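Local coordinates for synaptotagmin-1 (PDB 7AS6), which helps maintain plasma membrane integrity during freezing and osmotic stress and probably binds phospholipid and calcium through this C2A domain, at residues 10-15 with 72-77; 18-23 with 29-34; 64-69 with 136-141; 76-81 with 110-115. All blocks are in the same frame, centred on the assembly; numbering follows the deposited sequence.

Contact 1 (10-15 with 72-77); sequences VHVKVV and QVLEFS
Val12 meets Leu74 and Phe76 across the middle of the C2 beta sandwich, where strand 8-18 of one sheet faces strand 73-80 of the other. The two short segments run nearly parallel, their axes 11.1 Å apart and inclined by 23°, a spacing bridged by side chains without any hydrogen bond. The packing is tight round Val12, whose two methyls divide the work: CG2 reaches tip to tip with Leu74 CD1 at 3.8 Å, while CG1, set anti to the backbone N (chi1 -176°), goes to the ring of Phe76. A branched valine suits this place because one short side chain serves two partners. Val14 is the looser neighbour, its CG2 4.5 Å from Phe76 CE1, and it also leans on Ile35 of the facing sheet. On the outer surfaces, by contrast, Lys13 turns away and Glu75 lies on the far side of its strand; both are partly exposed, as suits charged residues. Inside, Val12 CG1 touches the edge of the Phe76 ring, close to its plane, 3.7 Å from CE1.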
loop_
_atom_site.group_PDB
_atom_site.type_symbol
_atom_site.label_atom_id
_atom_site.label_comp_id
_atom_site.label_asym_id
_atom_site.label_seq_id
_atom_site.Cartn_x
_atom_site.Cartn_y
_atom_site.Cartn_z
ATOM N N VAL A 10 1.872 -13.676 0.717
ATOM C CA VAL A 10 1.676 -12.624 1.703
ATOM C C VAL A 10 0.322 -11.976 1.451
ATOM O O VAL A 10 -0.008 -11.618 0.313
ATOM C CB VAL A 10 2.827 -11.606 1.676
ATOM C CG1 VAL A 10 2.998 -11.004 0.291
ATOM C CG2 VAL A 10 2.596 -10.534 2.713
ATOM N N HIS A 11 -0.482 -11.869 2.504
ATOM C CA HIS A 11 -1.774 -11.201 2.449
ATOM C C HIS A 11 -1.579 -9.783 2.962
ATOM O O HIS A 11 -1.134 -9.594 4.099
ATOM C CB HIS A 11 -2.821 -11.945 3.281
ATOM C CG HIS A 11 -3.084 -13.345 2.812
ATOM N ND1 HIS A 11 -4.163 -13.680 2.021
ATOM C CD2 HIS A 11 -2.404 -14.499 3.021
ATOM C CE1 HIS A 11 -4.138 -14.976 1.765
ATOM N NE2 HIS A 11 -3.076 -15.494 2.356
ATOM N N VAL A 12 -1.866 -8.799 2.103
ATOM C CA VAL A 12 -1.656 -7.376 2.372
ATOM C C VAL A 12 -3.020 -6.726 2.505
ATOM O O VAL A 12 -3.822 -6.739 1.564
ATOM C CB VAL A 12 -0.858 -6.686 1.255
ATOM C CG1 VAL A 12 -0.576 -5.236 1.639
ATOM C CG2 VAL A 12 0.427 -7.426 0.974
ATOM N N LYS A 13 -3.294 -6.169 3.662
ATOM C CA LYS A 13 -4.535 -5.455 3.866
ATOM C C LYS A 13 -4.185 -3.981 3.902
ATOM O O LYS A 13 -3.301 -3.571 4.664
ATOM C CB LYS A 13 -5.235 -5.892 5.155
ATOM C CG LYS A 13 -6.671 -5.362 5.270
ATOM C CD LYS A 13 -7.296 -5.731 6.608
ATOM C CE LYS A 13 -8.748 -6.148 6.457
ATOM N NZ LYS A 13 -9.242 -6.755 7.733
ATOM N N VAL A 14 -4.834 -3.195 3.047
ATOM C CA VAL A 14 -4.773 -1.745 3.156
ATOM C C VAL A 14 -5.927 -1.319 4.052
ATOM O O VAL A 14 -7.100 -1.405 3.667
ATOM C CB VAL A 14 -4.841 -1.057 1.787
ATOM C CG1 VAL A 14 -4.799 0.463 1.969
ATOM C CG2 VAL A 14 -3.678 -1.518 0.920
ATOM N N VAL A 15 -5.595 -0.821 5.229
ATOM C CA VAL A 15 -6.601 -0.559 6.249
ATOM C C VAL A 15 -7.180 0.829 6.051
ATOM O O VAL A 15 -8.363 0.971 5.720
ATOM C CB VAL A 15 -6.015 -0.710 7.661
ATOM C CG1 VAL A 15 -7.077 -0.408 8.704
ATOM C CG2 VAL A 15 -5.462 -2.120 7.846
ATOM N N GLN A 72 12.671 -8.909 -0.809
ATOM C CA GLN A 72 11.561 -8.238 -1.475
ATOM C C GLN A 72 10.886 -7.222 -0.568
ATOM O O GLN A 72 10.727 -7.447 0.635
ATOM C CB GLN A 72 10.539 -9.263 -1.950
ATOM C CG GLN A 72 10.894 -9.888 -3.268
ATOM C CD GLN A 72 9.877 -10.911 -3.696
ATOM O OE1 GLN A 72 9.555 -11.827 -2.943
ATOM N NE2 GLN A 72 9.347 -10.756 -4.905
ATOM N N VAL A 73 10.491 -6.092 -1.155
ATOM C CA VAL A 73 9.828 -5.024 -0.420
ATOM C C VAL A 73 8.561 -4.632 -1.167
ATOM O O VAL A 73 8.492 -4.703 -2.399
ATOM C CB VAL A 73 10.750 -3.797 -0.210
ATOM C CG1 VAL A 73 12.141 -4.237 0.235
ATOM C CG2 VAL A 73 10.862 -3.000 -1.458
ATOM N N LEU A 74 7.539 -4.255 -0.407
ATOM C CA LEU A 74 6.318 -3.702 -0.970
ATOM C C LEU A 74 6.464 -2.197 -1.086
ATOM O O LEU A 74 7.083 -1.556 -0.237
ATOM C CB LEU A 74 5.114 -4.036 -0.091
ATOM C CG LEU A 74 4.709 -5.507 -0.099
ATOM C CD1 LEU A 74 3.898 -5.808 1.136
ATOM C CD2 LEU A 74 3.909 -5.828 -1.358
ATOM N N GLU A 75 5.895 -1.630 -2.137
ATOM C CA GLU A 75 5.813 -0.184 -2.280
ATOM C C GLU A 75 4.347 0.208 -2.330
ATOM O O GLU A 75 3.598 -0.302 -3.167
ATOM C CB GLU A 75 6.537 0.271 -3.535
ATOM C CG GLU A 75 6.805 1.748 -3.577
ATOM C CD GLU A 75 7.176 2.208 -4.975
ATOM O OE1 GLU A 75 6.298 2.132 -5.865
ATOM O OE2 GLU A 75 8.339 2.624 -5.184
ATOM N N PHE A 76 3.931 1.069 -1.408
ATOM C CA PHE A 76 2.588 1.625 -1.398
ATOM C C PHE A 76 2.634 3.067 -1.883
ATOM O O PHE A 76 3.483 3.854 -1.450
ATOM C CB PHE A 76 1.981 1.584 -0.005
ATOM C CG PHE A 76 1.956 0.210 0.605
ATOM C CD1 PHE A 76 0.812 -0.579 0.521
ATOM C CD2 PHE A 76 3.072 -0.295 1.245
ATOM C CE1 PHE A 76 0.784 -1.866 1.079
ATOM C CE2 PHE A 76 3.061 -1.583 1.804
ATOM C CZ PHE A 76 1.906 -2.362 1.723
ATOM N N SER A 77 1.717 3.423 -2.769
ATOM C CA SER A 77 1.666 4.784 -3.288
ATOM C C SER A 77 0.233 5.266 -3.234
ATOM O O SER A 77 -0.667 4.616 -3.776
ATOM C CB SER A 77 2.213 4.842 -4.703
ATOM O OG SER A 77 3.560 4.416 -4.700
#

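Contact 2 (18-23 with 29-34); sequences VGLRKK and ADPFVK. With CD (cadmium ion), chain B.
The metal-binding end of the C2 domain is where this contact lies: residues 18-23 belong to the loop that leaves strand 8-18, and residues 29-34 carry the same connection into strand 31-37. Leu20 and Pro31 make the apolar part. The leucine brings its CD1 up to the CB-CG side of the proline ring, 3.7 Å from Pro31 CB and nearly as close to CG, so a flexible branched chain fits against a rigid, compact one. Beside them Ala29 CB lies 4.3 Å from the carbonyl oxygen of Arg21, a place where a small methyl lets the two arms of the loop come together. Arg21 itself leads outward, and its NH2 is hydrogen-bonded to Tyr128 O.

Next to this apolar patch, Asp30 turns its CB away from the other arm and binds the cadmium ion through OD2 at 2.4 Å. Its other oxygen, OD1, accepts a hydrogen bond from Lys52 N, which helps fix the rotation of the carboxylate. Asp24, Asp80, Trp81 and Glu82 complete the metal site, which probably takes calcium in the cell. Lys23 NZ forms a salt bridge with Glu88 and a hydrogen bond with Asp80 OD2. Towards the interior, Leu20 rests on Leu112 in the loop after strand 106-111, while Pro31 packs on Trp58 of strand 57-66.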
loop_
_atom_site.group_PDB
_atom_site.type_symbol
_atom_site.label_atom_id
_atom_site.label_comp_id
_atom_site.label_asym_id
_atom_site.label_seq_id
_atom_site.Cartn_x
_atom_site.Cartn_y
_atom_site.Cartn_z
ATOM N N VAL A 18 -4.702 8.273 7.167
ATOM C CA VAL A 18 -5.088 9.267 8.158
ATOM C C VAL A 18 -4.307 10.535 7.884
ATOM O O VAL A 18 -3.090 10.492 7.674
ATOM C CB VAL A 18 -4.826 8.772 9.595
ATOM C CG1 VAL A 18 -5.108 9.867 10.598
ATOM C CG2 VAL A 18 -5.684 7.565 9.885
ATOM N N GLY A 19 -5.005 11.660 7.874
ATOM C CA GLY A 19 -4.332 12.938 7.781
ATOM C C GLY A 19 -3.788 13.286 6.418
ATOM O O GLY A 19 -2.783 13.998 6.329
ATOM N N LEU A 20 -4.419 12.803 5.349
ATOM C CA LEU A 20 -3.976 13.142 4.003
ATOM C C LEU A 20 -4.092 14.645 3.764
ATOM O O LEU A 20 -4.960 15.318 4.325
ATOM C CB LEU A 20 -4.801 12.385 2.963
ATOM C CG LEU A 20 -4.695 10.865 2.983
ATOM C CD1 LEU A 20 -5.482 10.289 1.825
ATOM C CD2 LEU A 20 -3.233 10.445 2.911
ATOM N N ARG A 21 -3.183 15.168 2.941
ATOM C CA ARG A 21 -3.195 16.581 2.591
ATOM C C ARG A 21 -4.340 16.883 1.647
ATOM O O ARG A 21 -4.699 16.068 0.800
ATOM C CB ARG A 21 -1.890 16.986 1.910
ATOM C CG ARG A 21 -0.659 16.718 2.718
ATOM C CD ARG A 21 0.516 17.482 2.164
ATOM N NE ARG A 21 0.233 18.911 2.058
ATOM C CZ ARG A 21 0.241 19.759 3.082
ATOM N NH1 ARG A 21 -0.028 21.048 2.877
ATOM N NH2 ARG A 21 0.514 19.322 4.310
ATOM N N LYS A 22 -4.890 18.086 1.759
ATOM C CA LYS A 22 -5.817 18.534 0.735
ATOM C C LYS A 22 -5.075 18.713 -0.580
ATOM O O LYS A 22 -3.959 19.234 -0.617
ATOM C CB LYS A 22 -6.492 19.834 1.142
ATOM C CG LYS A 22 -7.244 19.748 2.433
ATOM C CD LYS A 22 -8.218 20.886 2.567
ATOM C CE LYS A 22 -8.444 21.194 4.022
ATOM N NZ LYS A 22 -7.169 21.644 4.635
ATOM N N LYS A 23 -5.685 18.257 -1.644
ATOM C CA LYS A 23 -5.128 18.326 -2.990
ATOM C C LYS A 23 -6.098 18.952 -3.986
ATOM O O LYS A 23 -5.681 19.781 -4.809
ATOM C CB LYS A 23 -4.712 16.909 -3.449
ATOM C CG LYS A 23 -3.733 16.862 -4.616
ATOM C CD LYS A 23 -4.334 16.152 -5.840
ATOM C CE LYS A 23 -4.970 17.131 -6.832
ATOM N NZ LYS A 23 -5.291 16.493 -8.157
ATOM N N ALA A 29 -9.503 15.276 -1.207
ATOM C CA ALA A 29 -8.836 14.365 -2.126
ATOM C C ALA A 29 -9.749 13.181 -2.385
ATOM O O ALA A 29 -10.756 12.986 -1.703
ATOM C CB ALA A 29 -7.489 13.897 -1.580
ATOM N N ASP A 30 -9.403 12.412 -3.406
ATOM C CA ASP A 30 -10.124 11.193 -3.757
ATOM C C ASP A 30 -9.094 10.085 -3.808
ATOM O O ASP A 30 -8.614 9.727 -4.891
ATOM C CB ASP A 30 -10.862 11.361 -5.087
ATOM C CG ASP A 30 -11.730 12.610 -5.114
ATOM O OD1 ASP A 30 -12.759 12.678 -4.424
ATOM O OD2 ASP A 30 -11.407 13.559 -5.838
ATOM N N PRO A 31 -8.706 9.532 -2.657
ATOM C CA PRO A 31 -7.540 8.653 -2.628
ATOM C C PRO A 31 -7.834 7.216 -3.015
ATOM O O PRO A 31 -8.891 6.650 -2.713
ATOM C CB PRO A 31 -7.073 8.730 -1.169
ATOM C CG PRO A 31 -8.281 9.120 -0.395
ATOM C CD PRO A 31 -9.031 10.041 -1.307
ATOM N N PHE A 32 -6.849 6.639 -3.699
ATOM C CA PHE A 32 -6.693 5.203 -3.850
ATOM C C PHE A 32 -5.217 4.852 -3.645
ATOM O O PHE A 32 -4.347 5.726 -3.672
ATOM C CB PHE A 32 -7.203 4.749 -5.219
ATOM C CG PHE A 32 -6.429 5.298 -6.384
ATOM C CD1 PHE A 32 -6.698 6.572 -6.886
ATOM C CD2 PHE A 32 -5.465 4.522 -7.011
ATOM C CE1 PHE A 32 -6.001 7.058 -7.978
ATOM C CE2 PHE A 32 -4.763 5.001 -8.090
ATOM C CZ PHE A 32 -5.038 6.265 -8.588
ATOM N N VAL A 33 -4.925 3.565 -3.419
ATOM C CA VAL A 33 -3.555 3.116 -3.161
ATOM C C VAL A 33 -3.116 2.142 -4.252
ATOM O O VAL A 33 -3.864 1.225 -4.607
ATOM C CB VAL A 33 -3.434 2.460 -1.766
ATOM C CG1 VAL A 33 -1.986 2.113 -1.441
ATOM C CG2 VAL A 33 -4.012 3.383 -0.698
ATOM N N LYS A 34 -1.902 2.330 -4.783
ATOM C CA LYS A 34 -1.256 1.314 -5.615
ATOM C C LYS A 34 -0.249 0.529 -4.774
ATOM O O LYS A 34 0.487 1.103 -3.962
ATOM C CB LYS A 34 -0.557 1.929 -6.843
ATOM C CG LYS A 34 -1.523 2.515 -7.881
ATOM C CD LYS A 34 -0.796 2.947 -9.171
ATOM C CE LYS A 34 -1.749 3.646 -10.160
ATOM N NZ LYS A 34 -1.063 4.230 -11.364
HETATM CD CD CD B . -9.318 14.320 -6.834
#

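Contact 3 (64-69 with 136-141); sequences FSVRDP and LLYKPF
Tyr138 reaches over strand 8-18 from strand 131-140 to the end of strand 57-66, meeting Val66 and Pro69 with different parts of its side chain. It has the largest buried surface of the three. Its ring is carried out by a CG lying opposite the backbone N (chi1 180°), which sends the end of the side chain nearer to the other segment than its first bond suggests. Val66 comes next: its CG2 comes at a slant to within 3.8 Å of Tyr138 CE1. Val66 CB is a little farther from the same carbon. Pro69, just past the strand end, sets its CG 4.0 Å from Tyr138 OH, a van der Waals contact. A tyrosine suits this place because its long flat ring supplies apolar carbons for the valine and still reaches the proline, whose rigid ring suits the turn. Over one face of the ring lies Pro140 N, 4.0 Å above the centre. Met100 touches both Tyr138 and Pro69, and Val10 of the intervening strand 8-18 packs on Val66. Here two strands that are not sheet neighbours are joined across the one between them, at the end of the C2 beta sandwich remote from the cadmium site.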
loop_
_atom_site.group_PDB
_atom_site.type_symbol
_atom_site.label_atom_id
_atom_site.label_comp_id
_atom_site.label_asym_id
_atom_site.label_seq_id
_atom_site.Cartn_x
_atom_site.Cartn_y
_atom_site.Cartn_z
ATOM N N PHE A 64 0.009 -11.537 -2.748
ATOM C CA PHE A 64 1.192 -11.599 -3.599
ATOM C C PHE A 64 1.938 -12.906 -3.364
ATOM O O PHE A 64 2.061 -13.357 -2.219
ATOM C CB PHE A 64 2.145 -10.447 -3.323
ATOM C CG PHE A 64 1.590 -9.097 -3.677
ATOM C CD1 PHE A 64 0.855 -8.365 -2.751
ATOM C CD2 PHE A 64 1.811 -8.551 -4.934
ATOM C CE1 PHE A 64 0.344 -7.105 -3.080
ATOM C CE2 PHE A 64 1.307 -7.291 -5.271
ATOM C CZ PHE A 64 0.577 -6.573 -4.343
ATOM N N SER A 65 2.460 -13.495 -4.442
ATOM C CA SER A 65 3.378 -14.623 -4.322
ATOM C C SER A 65 4.741 -14.118 -3.870
ATOM O O SER A 65 5.256 -13.131 -4.409
ATOM C CB SER A 65 3.505 -15.364 -5.651
ATOM O OG SER A 65 2.315 -16.061 -5.961
ATOM N N VAL A 66 5.318 -14.785 -2.876
ATOM C CA VAL A 66 6.599 -14.389 -2.307
ATOM C C VAL A 66 7.666 -15.347 -2.804
ATOM O O VAL A 66 7.525 -16.570 -2.668
ATOM C CB VAL A 66 6.557 -14.383 -0.770
ATOM C CG1 VAL A 66 7.860 -13.820 -0.216
ATOM C CG2 VAL A 66 5.373 -13.586 -0.277
ATOM N N ARG A 67 8.739 -14.788 -3.374
ATOM C CA ARG A 67 9.867 -15.564 -3.865
ATOM C C ARG A 67 11.140 -15.374 -3.055
ATOM O O ARG A 67 12.037 -16.215 -3.147
ATOM C CB ARG A 67 10.146 -15.227 -5.337
ATOM C CG ARG A 67 9.101 -15.810 -6.274
ATOM C CD ARG A 67 9.194 -15.266 -7.684
ATOM N NE ARG A 67 8.167 -15.867 -8.530
ATOM C CZ ARG A 67 6.946 -15.367 -8.708
ATOM N NH1 ARG A 67 6.583 -14.239 -8.108
ATOM N NH2 ARG A 67 6.084 -15.993 -9.494
ATOM N N ASP A 68 11.243 -14.309 -2.265
ATOM C CA ASP A 68 12.349 -14.162 -1.327
ATOM C C ASP A 68 11.950 -13.223 -0.194
ATOM O O ASP A 68 12.010 -11.996 -0.351
ATOM C CB ASP A 68 13.606 -13.634 -2.021
ATOM C CG ASP A 68 14.865 -13.864 -1.197
ATOM O OD1 ASP A 68 15.754 -14.608 -1.663
ATOM O OD2 ASP A 68 14.956 -13.324 -0.073
ATOM N N PRO A 69 11.548 -13.759 0.961
ATOM C CA PRO A 69 11.131 -12.885 2.067
ATOM C C PRO A 69 12.236 -11.971 2.557
ATOM O O PRO A 69 11.941 -10.969 3.219
ATOM C CB PRO A 69 10.700 -13.876 3.159
ATOM C CG PRO A 69 10.482 -15.181 2.451
ATOM C CD PRO A 69 11.440 -15.186 1.307
ATOM N N LEU A 136 0.076 -7.200 7.230
ATOM C CA LEU A 136 0.628 -8.289 6.448
ATOM C C LEU A 136 0.368 -9.591 7.178
ATOM O O LEU A 136 0.501 -9.661 8.403
ATOM C CB LEU A 136 2.128 -8.116 6.222
ATOM C CG LEU A 136 2.647 -6.818 5.614
ATOM C CD1 LEU A 136 4.142 -6.941 5.402
ATOM C CD2 LEU A 136 1.943 -6.480 4.311
ATOM N N LEU A 137 -0.021 -10.616 6.425
ATOM C CA LEU A 137 -0.120 -11.979 6.939
ATOM C C LEU A 137 0.625 -12.887 5.972
ATOM O O LEU A 137 0.208 -13.044 4.821
ATOM C CB LEU A 137 -1.574 -12.423 7.104
ATOM C CG LEU A 137 -1.734 -13.901 7.472
ATOM C CD1 LEU A 137 -1.083 -14.193 8.818
ATOM C CD2 LEU A 137 -3.196 -14.313 7.476
ATOM N N TYR A 138 1.724 -13.482 6.429
ATOM C CA TYR A 138 2.532 -14.333 5.571
ATOM C C TYR A 138 2.140 -15.788 5.791
ATOM O O TYR A 138 2.229 -16.300 6.912
ATOM C CB TYR A 138 4.020 -14.128 5.835
ATOM C CG TYR A 138 4.883 -15.005 4.968
ATOM C CD1 TYR A 138 4.712 -15.015 3.590
ATOM C CD2 TYR A 138 5.865 -15.825 5.518
ATOM C CE1 TYR A 138 5.489 -15.812 2.784
ATOM C CE2 TYR A 138 6.651 -16.636 4.715
ATOM C CZ TYR A 138 6.450 -16.624 3.344
ATOM O OH TYR A 138 7.217 -17.412 2.516
ATOM N N LYS A 139 1.698 -16.446 4.724
ATOM C CA LYS A 139 1.389 -17.868 4.771
ATOM C C LYS A 139 2.422 -18.600 3.932
ATOM O O LYS A 139 2.314 -18.628 2.696
ATOM C CB LYS A 139 -0.026 -18.145 4.259
ATOM C CG LYS A 139 -1.104 -17.477 5.093
ATOM C CD LYS A 139 -1.047 -17.925 6.555
ATOM C CE LYS A 139 -2.045 -19.038 6.835
ATOM N NZ LYS A 139 -2.103 -19.393 8.283
ATOM N N PRO A 140 3.459 -19.164 4.543
ATOM C CA PRO A 140 4.425 -19.959 3.783
ATOM C C PRO A 140 3.844 -21.317 3.428
ATOM O O PRO A 140 2.925 -21.814 4.086
ATOM C CB PRO A 140 5.600 -20.096 4.757
ATOM C CG PRO A 140 4.940 -20.062 6.108
ATOM C CD PRO A 140 3.779 -19.115 5.982
ATOM N N PHE A 141 4.379 -21.908 2.359
ATOM C CA PHE A 141 3.950 -23.235 1.930
ATOM C C PHE A 141 4.656 -24.304 2.750
ATOM O O PHE A 141 5.735 -24.073 3.295
ATOM C CB PHE A 141 4.246 -23.449 0.446
ATOM C CG PHE A 141 3.624 -22.421 -0.460
ATOM C CD1 PHE A 141 2.347 -21.941 -0.224
ATOM C CD2 PHE A 141 4.319 -21.942 -1.554
ATOM C CE1 PHE A 141 1.781 -21.000 -1.059
ATOM C CE2 PHE A 141 3.759 -21.007 -2.390
ATOM C CZ PHE A 141 2.488 -20.535 -2.146
#

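Contact 4 (76-81 with 110-115); sequences FSVYDW and LELRKT. With CD (cadmium ion), chain B.
This is an apolar contact between the two sheets of the C2 beta sandwich, joining strand 73-80 to the end of strand 106-111 and the loop that follows. Two pairs of side chains carry it, each crossing at about a right angle. Leu110 brings CD1 to the Phe76 ring at 3.7 Å from CD2, on the side of the ring that holds CD2 and CE2. Farther along, Val78 CG2 meets both methyls of Leu112, with CD1 and CD2 each 3.9 Å away, so that the valine methyl is received by the leucine fork. Val78 and Leu112 are both buried, and their branched, purely apolar ends suit a place where no polar partner is needed. Leu132 of strand 131-140 touches both Phe76 and Leu112, tying the two pairs into one core.

Past Val78 the strand changes task as it reaches the cadmium site. Asp80, with CG opposite its backbone N (chi1 171°), turns a carboxylate to the cadmium ion, an acidic residue fitting a cation. The grip is bidentate: Asp80 OD1 stands 2.5 Å and OD2 2.4 Å from the cadmium ion, and Trp81 O adds a bond of 2.4 Å.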
loop_
_atom_site.group_PDB
_atom_site.type_symbol
_atom_site.label_atom_id
_atom_site.label_comp_id
_atom_site.label_asym_id
_atom_site.label_seq_id
_atom_site.Cartn_x
_atom_site.Cartn_y
_atom_site.Cartn_z
ATOM N N PHE A 76 3.931 1.069 -1.408
ATOM C CA PHE A 76 2.588 1.625 -1.398
ATOM C C PHE A 76 2.634 3.067 -1.883
ATOM O O PHE A 76 3.483 3.854 -1.450
ATOM C CB PHE A 76 1.981 1.584 -0.005
ATOM C CG PHE A 76 1.956 0.210 0.605
ATOM C CD1 PHE A 76 0.812 -0.579 0.521
ATOM C CD2 PHE A 76 3.072 -0.295 1.245
ATOM C CE1 PHE A 76 0.784 -1.866 1.079
ATOM C CE2 PHE A 76 3.061 -1.583 1.804
ATOM C CZ PHE A 76 1.906 -2.362 1.723
ATOM N N SER A 77 1.717 3.423 -2.769
ATOM C CA SER A 77 1.666 4.784 -3.288
ATOM C C SER A 77 0.233 5.266 -3.234
ATOM O O SER A 77 -0.667 4.616 -3.776
ATOM C CB SER A 77 2.213 4.842 -4.703
ATOM O OG SER A 77 3.560 4.416 -4.700
ATOM N N VAL A 78 0.017 6.374 -2.564
ATOM C CA VAL A 78 -1.307 6.955 -2.484
ATOM C C VAL A 78 -1.441 8.000 -3.588
ATOM O O VAL A 78 -0.601 8.900 -3.711
ATOM C CB VAL A 78 -1.555 7.562 -1.097
ATOM C CG1 VAL A 78 -2.973 8.090 -1.020
ATOM C CG2 VAL A 78 -1.300 6.502 -0.003
ATOM N N TYR A 79 -2.461 7.840 -4.425
ATOM C CA TYR A 79 -2.759 8.737 -5.532
ATOM C C TYR A 79 -4.098 9.400 -5.289
ATOM O O TYR A 79 -4.955 8.871 -4.585
ATOM C CB TYR A 79 -2.851 7.992 -6.869
ATOM C CG TYR A 79 -1.544 7.521 -7.426
ATOM C CD1 TYR A 79 -0.904 8.239 -8.415
ATOM C CD2 TYR A 79 -0.946 6.357 -6.971
ATOM C CE1 TYR A 79 0.292 7.818 -8.940
ATOM C CE2 TYR A 79 0.263 5.927 -7.496
ATOM C CZ TYR A 79 0.871 6.666 -8.487
ATOM O OH TYR A 79 2.074 6.265 -9.027
ATOM N N ASP A 80 -4.281 10.555 -5.907
ATOM C CA ASP A 80 -5.576 11.205 -5.988
ATOM C C ASP A 80 -6.231 10.882 -7.319
ATOM O O ASP A 80 -5.632 11.087 -8.383
ATOM C CB ASP A 80 -5.446 12.721 -5.884
ATOM C CG ASP A 80 -6.750 13.421 -6.187
ATOM O OD1 ASP A 80 -7.591 13.442 -5.272
ATOM O OD2 ASP A 80 -6.964 13.920 -7.331
ATOM N N TRP A 81 -7.473 10.450 -7.272
ATOM C CA TRP A 81 -8.212 10.239 -8.511
ATOM C C TRP A 81 -8.815 11.536 -9.038
ATOM O O TRP A 81 -9.296 12.373 -8.279
ATOM C CB TRP A 81 -9.314 9.218 -8.265
ATOM C CG TRP A 81 -10.324 9.044 -9.368
ATOM C CD1 TRP A 81 -10.252 8.165 -10.405
ATOM C CD2 TRP A 81 -11.599 9.687 -9.475
ATOM N NE1 TRP A 81 -11.392 8.237 -11.167
ATOM C CE2 TRP A 81 -12.242 9.154 -10.606
ATOM C CE3 TRP A 81 -12.265 10.652 -8.718
ATOM C CZ2 TRP A 81 -13.511 9.562 -11.007
ATOM C CZ3 TRP A 81 -13.526 11.064 -9.119
ATOM C CH2 TRP A 81 -14.134 10.524 -10.257
ATOM N N LEU A 110 2.905 3.396 8.064
ATOM C CA LEU A 110 3.915 3.989 7.200
ATOM C C LEU A 110 3.604 5.465 7.022
ATOM O O LEU A 110 2.491 5.829 6.628
ATOM C CB LEU A 110 3.951 3.296 5.836
ATOM C CG LEU A 110 3.960 1.771 5.925
ATOM C CD1 LEU A 110 3.858 1.118 4.550
ATOM C CD2 LEU A 110 5.218 1.327 6.643
ATOM N N GLU A 111 4.574 6.313 7.325
ATOM C CA GLU A 111 4.402 7.728 7.041
ATOM C C GLU A 111 4.608 7.942 5.551
ATOM O O GLU A 111 5.541 7.389 4.962
ATOM C CB GLU A 111 5.367 8.573 7.874
ATOM C CG GLU A 111 5.033 8.519 9.373
ATOM C CD GLU A 111 5.670 9.639 10.189
ATOM O OE1 GLU A 111 6.362 10.499 9.596
ATOM O OE2 GLU A 111 5.475 9.657 11.428
ATOM N N LEU A 112 3.709 8.696 4.929
ATOM C CA LEU A 112 3.812 8.949 3.500
ATOM C C LEU A 112 4.862 10.012 3.236
ATOM O O LEU A 112 4.890 11.051 3.905
ATOM C CB LEU A 112 2.462 9.381 2.948
ATOM C CG LEU A 112 1.455 8.268 3.185
ATOM C CD1 LEU A 112 0.066 8.769 2.902
ATOM C CD2 LEU A 112 1.799 7.074 2.311
ATOM N N ARG A 113 5.733 9.750 2.266
ATOM C CA ARG A 113 6.769 10.697 1.884
ATOM C C ARG A 113 6.725 10.934 0.381
ATOM O O ARG A 113 6.060 10.207 -0.369
ATOM C CB ARG A 113 8.160 10.212 2.308
ATOM C CG ARG A 113 8.501 8.810 1.852
ATOM C CD ARG A 113 9.894 8.437 2.325
ATOM N NE ARG A 113 10.012 8.536 3.778
ATOM C CZ ARG A 113 11.161 8.477 4.446
ATOM N NH1 ARG A 113 12.307 8.327 3.792
ATOM N NH2 ARG A 113 11.167 8.573 5.770
ATOM N N LYS A 114 7.451 11.974 -0.055
ATOM C CA LYS A 114 7.454 12.339 -1.470
ATOM C C LYS A 114 8.200 11.312 -2.313
ATOM O O LYS A 114 7.743 10.947 -3.403
ATOM C CB LYS A 114 8.071 13.726 -1.663
ATOM C CG LYS A 114 8.236 14.123 -3.129
ATOM C CD LYS A 114 9.269 15.240 -3.296
ATOM C CE LYS A 114 9.809 15.309 -4.724
ATOM N NZ LYS A 114 11.105 16.061 -4.812
ATOM N N THR A 115 9.349 10.841 -1.838
ATOM C CA THR A 115 10.146 9.901 -2.613
ATOM C C THR A 115 11.087 9.142 -1.677
ATOM O O THR A 115 11.173 9.424 -0.478
ATOM C CB THR A 115 10.911 10.624 -3.724
ATOM O OG1 THR A 115 11.661 9.671 -4.488
ATOM C CG2 THR A 115 11.855 11.655 -3.128
HETATM CD CD CD B . -9.318 14.320 -6.834
#

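Contacts 1 and 4 share Phe76 on strand 73-80, with centres about 12 Å apart, and together carry the sandwich core from strand 8-18 to the end of strand 106-111. Contact 2 lies beyond contact 4, about 8 Å away centre to centre, and both supply ligands to the same cadmium ion; probable backbone hydrogen bonds from Trp81 N to Asp30 O (2.7 Å) and from Lys34 N to Ser77 O (2.8 Å) tie them together. Contact 3 occupies the other end, its centre about 28 Å from that of contact 2. It joins contact 1 through strand 8-18, where Val10 CG1 packs on Val66 CG2 at 3.6 Å.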